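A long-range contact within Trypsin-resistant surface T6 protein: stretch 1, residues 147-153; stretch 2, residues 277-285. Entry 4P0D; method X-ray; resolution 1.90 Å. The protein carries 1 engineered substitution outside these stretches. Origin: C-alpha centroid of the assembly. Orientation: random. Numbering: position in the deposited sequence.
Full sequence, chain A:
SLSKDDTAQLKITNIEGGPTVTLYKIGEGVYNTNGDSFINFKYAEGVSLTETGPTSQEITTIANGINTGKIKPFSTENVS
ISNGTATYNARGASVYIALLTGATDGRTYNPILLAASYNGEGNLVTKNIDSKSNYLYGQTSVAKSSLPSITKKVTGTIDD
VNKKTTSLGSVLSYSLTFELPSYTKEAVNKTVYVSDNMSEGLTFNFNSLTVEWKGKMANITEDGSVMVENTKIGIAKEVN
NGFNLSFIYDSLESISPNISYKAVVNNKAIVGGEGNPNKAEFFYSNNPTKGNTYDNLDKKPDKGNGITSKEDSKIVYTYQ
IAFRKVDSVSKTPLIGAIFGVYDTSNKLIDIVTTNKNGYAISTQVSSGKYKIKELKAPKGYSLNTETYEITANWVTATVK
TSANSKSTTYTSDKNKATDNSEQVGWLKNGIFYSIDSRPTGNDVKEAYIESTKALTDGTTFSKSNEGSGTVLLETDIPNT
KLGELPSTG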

# COMPACT_ATOMS: atom_id res chain seq x y z
N LEU A 147 -6.59 13.56 -10.04
CA LEU A 147 -5.49 12.60 -9.94
C LEU A 147 -5.48 12.09 -8.50
O LEU A 147 -5.05 12.79 -7.61
CB LEU A 147 -4.14 13.25 -10.30
CG LEU A 147 -2.86 12.41 -10.15
CD1 LEU A 147 -2.91 11.18 -11.04
CD2 LEU A 147 -1.62 13.24 -10.45
N PRO A 148 -6.00 10.87 -8.28
CA PRO A 148 -5.93 10.32 -6.94
C PRO A 148 -4.51 9.99 -6.50
O PRO A 148 -3.58 9.95 -7.33
CB PRO A 148 -6.77 9.06 -7.05
CG PRO A 148 -7.72 9.33 -8.17
CD PRO A 148 -6.86 10.05 -9.16
N SER A 149 -4.34 9.74 -5.21
CA SER A 149 -3.05 9.30 -4.69
C SER A 149 -3.27 8.52 -3.42
O SER A 149 -4.33 8.61 -2.82
CB SER A 149 -2.13 10.48 -4.38
OG SER A 149 -2.68 11.26 -3.34
N ILE A 150 -2.26 7.75 -3.04
CA ILE A 150 -2.26 7.07 -1.76
C ILE A 150 -0.85 7.17 -1.21
O ILE A 150 0.11 6.97 -1.95
CB ILE A 150 -2.69 5.60 -1.90
CG1 ILE A 150 -2.76 4.93 -0.53
CG2 ILE A 150 -1.75 4.81 -2.80
CD1 ILE A 150 -3.24 3.50 -0.61
N THR A 151 -0.74 7.47 0.09
CA THR A 151 0.54 7.62 0.78
C THR A 151 0.50 6.78 2.05
O THR A 151 -0.44 6.91 2.84
CB THR A 151 0.80 9.09 1.17
OG1 THR A 151 0.71 9.91 0.01
CG2 THR A 151 2.19 9.29 1.78
N LYS A 152 1.50 5.92 2.22
CA LYS A 152 1.60 5.10 3.41
C LYS A 152 2.81 5.48 4.25
O LYS A 152 3.91 5.69 3.73
CB LYS A 152 1.66 3.62 3.08
CG LYS A 152 1.69 2.74 4.33
CD LYS A 152 1.19 1.33 4.13
CE LYS A 152 2.27 0.45 3.52
NZ LYS A 152 2.10 -1.01 3.80
N LYS A 153 2.60 5.54 5.56
CA LYS A 153 3.65 5.81 6.50
C LYS A 153 3.68 4.72 7.58
O LYS A 153 2.67 4.08 7.85
CB LYS A 153 3.43 7.17 7.16
CG LYS A 153 3.69 8.38 6.28
CD LYS A 153 3.28 9.63 7.06
CE LYS A 153 3.25 10.89 6.20
NZ LYS A 153 4.53 11.64 6.26
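Stretch 2 (277-285) PNKAEFFYS

A covalent bond between two side chains fastens these stretches together: Lys152 NZ lies 1.3 Å from Asn278 CG, the length of an amide C–N bond rather than of any non-bonded contact. This is an intramolecular isopeptide bond, in which the lysine amine has taken the place of the asparagine side-chain nitrogen. The model agrees, since Asn278 retains CG and OD1 but has no ND2. A link between residues 126 positions apart in sequence illustrates a general principle of such cross-links: two distant segments are joined directly through their side chains, and the packing of the neighbouring residues shows how the segments around them are matched.

Here the match is between two extended segments. Residues 149-153 form a strand that continues later in the chain, and residues 280-285 form the second. Their axes approach to 7.3 Å and run nearly antiparallel, at 164°. No hydrogen bond joins the two stretches among the modelled atoms; apart from the cross-link, the contact is largely one of packing, most of it between side chains. Because the directions oppose, the register counts upward along one stretch and downward along the other: Pro148 CA lies 8.2 Å from Tyr284 CA, Ile150 CA 6.4 Å from Phe282 CA, and Lys152 CA 7.1 Å from Ala280 CA. The backbones are thus closest at the middle pair of this register. The alternation expected of extended chain selects the facing residues. Pro148, Ile150 and Lys152 point their CA-to-CB bonds toward stretch 2, while Ser149 and Thr151 point away; in reply, Asn278, Ala280, Phe282 and Tyr284 point toward stretch 1, and Lys279 and Glu281 away.

At the end remote from the cross-link, Pro148 meets two aromatic rings. Its CG sits over one face of Tyr284, 3.5 Å from the ring centroid and only 8° off the ring normal, the geometry of a CH-pi interaction; the nearest ring atom, Tyr284 CZ, is 3.6 Å from Pro148 CG. The proline CB approaches Phe282 obliquely, with Pro148 CB 4.0 Å from Phe282 CE2. The backbone also takes part at this ring, for Ser149 O comes within 3.7 Å of Phe282 CD2 even though the CA-to-CB bond of Ser149 points away.

Ile150 occupies the centre. With both chi angles in the t well, its side chain is extended and carries CD1 up against the second strand, where Ile150 CD1 lies 3.8 Å from Ala280 CB and 3.9 Å from Phe282 CB. The small side chain of Ala280 also lies beside the lysine's aliphatic chain, at 4.0 Å from Lys152 CD to Ala280 CB. Beyond this point Lys152 reaches the asparagine, its chi3 of 81° (p) bending a chain whose other chi angles are t. Asn278 itself precedes the second strand, so the bond joins strand to loop. Lys152 NZ and Asn278 OD1 are also hydrogen-bonded elsewhere in the structure, so both polar atoms of the amide are satisfied.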

# COMPACT_ATOMS: atom_id res chain seq x y z
N PRO A 277 8.16 -5.77 3.23
CA PRO A 277 7.26 -4.78 2.70
C PRO A 277 5.78 -5.08 2.92
O PRO A 277 5.38 -6.23 3.12
CB PRO A 277 7.57 -4.80 1.20
CG PRO A 277 7.94 -6.21 0.92
CD PRO A 277 8.51 -6.77 2.21
N ASN A 278 4.98 -4.05 2.87
CA ASN A 278 3.57 -4.15 2.65
C ASN A 278 3.23 -3.70 1.22
O ASN A 278 4.10 -3.58 0.42
CB ASN A 278 2.79 -3.34 3.68
CG ASN A 278 3.00 -1.85 3.55
OD1 ASN A 278 4.07 -1.42 3.23
N LYS A 279 1.97 -3.46 0.93
CA LYS A 279 1.59 -2.98 -0.38
C LYS A 279 0.18 -2.43 -0.32
O LYS A 279 -0.79 -3.16 -0.45
CB LYS A 279 1.65 -4.10 -1.43
CG LYS A 279 1.45 -3.58 -2.85
CD LYS A 279 1.15 -4.71 -3.82
CE LYS A 279 1.40 -4.28 -5.26
NZ LYS A 279 1.00 -5.38 -6.19
N ALA A 280 0.07 -1.14 -0.08
CA ALA A 280 -1.22 -0.51 0.04
C ALA A 280 -1.69 -0.11 -1.34
O ALA A 280 -0.92 0.44 -2.12
CB ALA A 280 -1.13 0.70 0.93
N GLU A 281 -2.96 -0.38 -1.64
CA GLU A 281 -3.52 -0.11 -2.96
C GLU A 281 -4.81 0.66 -2.84
O GLU A 281 -5.63 0.33 -1.98
CB GLU A 281 -3.78 -1.42 -3.68
CG GLU A 281 -2.51 -2.10 -4.13
CD GLU A 281 -2.76 -3.41 -4.87
OE1 GLU A 281 -2.69 -3.39 -6.11
OE2 GLU A 281 -3.01 -4.45 -4.22
N PHE A 282 -4.97 1.69 -3.67
CA PHE A 282 -6.18 2.48 -3.76
C PHE A 282 -6.76 2.36 -5.16
O PHE A 282 -6.18 2.89 -6.13
CB PHE A 282 -5.92 3.94 -3.38
CG PHE A 282 -7.12 4.84 -3.46
CD1 PHE A 282 -8.41 4.37 -3.17
CD2 PHE A 282 -6.96 6.17 -3.79
CE1 PHE A 282 -9.50 5.23 -3.24
CE2 PHE A 282 -8.05 7.02 -3.85
CZ PHE A 282 -9.32 6.55 -3.59
N PHE A 283 -7.88 1.64 -5.26
CA PHE A 283 -8.57 1.39 -6.53
C PHE A 283 -9.69 2.37 -6.71
O PHE A 283 -10.47 2.58 -5.78
CB PHE A 283 -9.17 -0.00 -6.59
CG PHE A 283 -8.18 -1.09 -6.44
CD1 PHE A 283 -7.84 -1.56 -5.18
CD2 PHE A 283 -7.56 -1.64 -7.55
CE1 PHE A 283 -6.92 -2.57 -5.04
CE2 PHE A 283 -6.63 -2.66 -7.41
CZ PHE A 283 -6.31 -3.13 -6.15
N TYR A 284 -9.79 2.93 -7.92
CA TYR A 284 -10.87 3.86 -8.27
C TYR A 284 -11.18 3.67 -9.77
O TYR A 284 -10.50 2.89 -10.45
CB TYR A 284 -10.46 5.31 -7.94
CG TYR A 284 -9.16 5.71 -8.62
CD1 TYR A 284 -7.94 5.46 -8.00
CD2 TYR A 284 -9.15 6.29 -9.89
CE1 TYR A 284 -6.74 5.79 -8.63
CE2 TYR A 284 -7.96 6.61 -10.53
CZ TYR A 284 -6.76 6.37 -9.89
OH TYR A 284 -5.56 6.68 -10.51
N SER A 285 -12.21 4.36 -10.26
CA SER A 285 -12.54 4.28 -11.69
C SER A 285 -11.88 5.41 -12.49
O SER A 285 -11.97 6.56 -12.12
CB SER A 285 -14.03 4.33 -11.95
OG SER A 285 -14.24 4.30 -13.37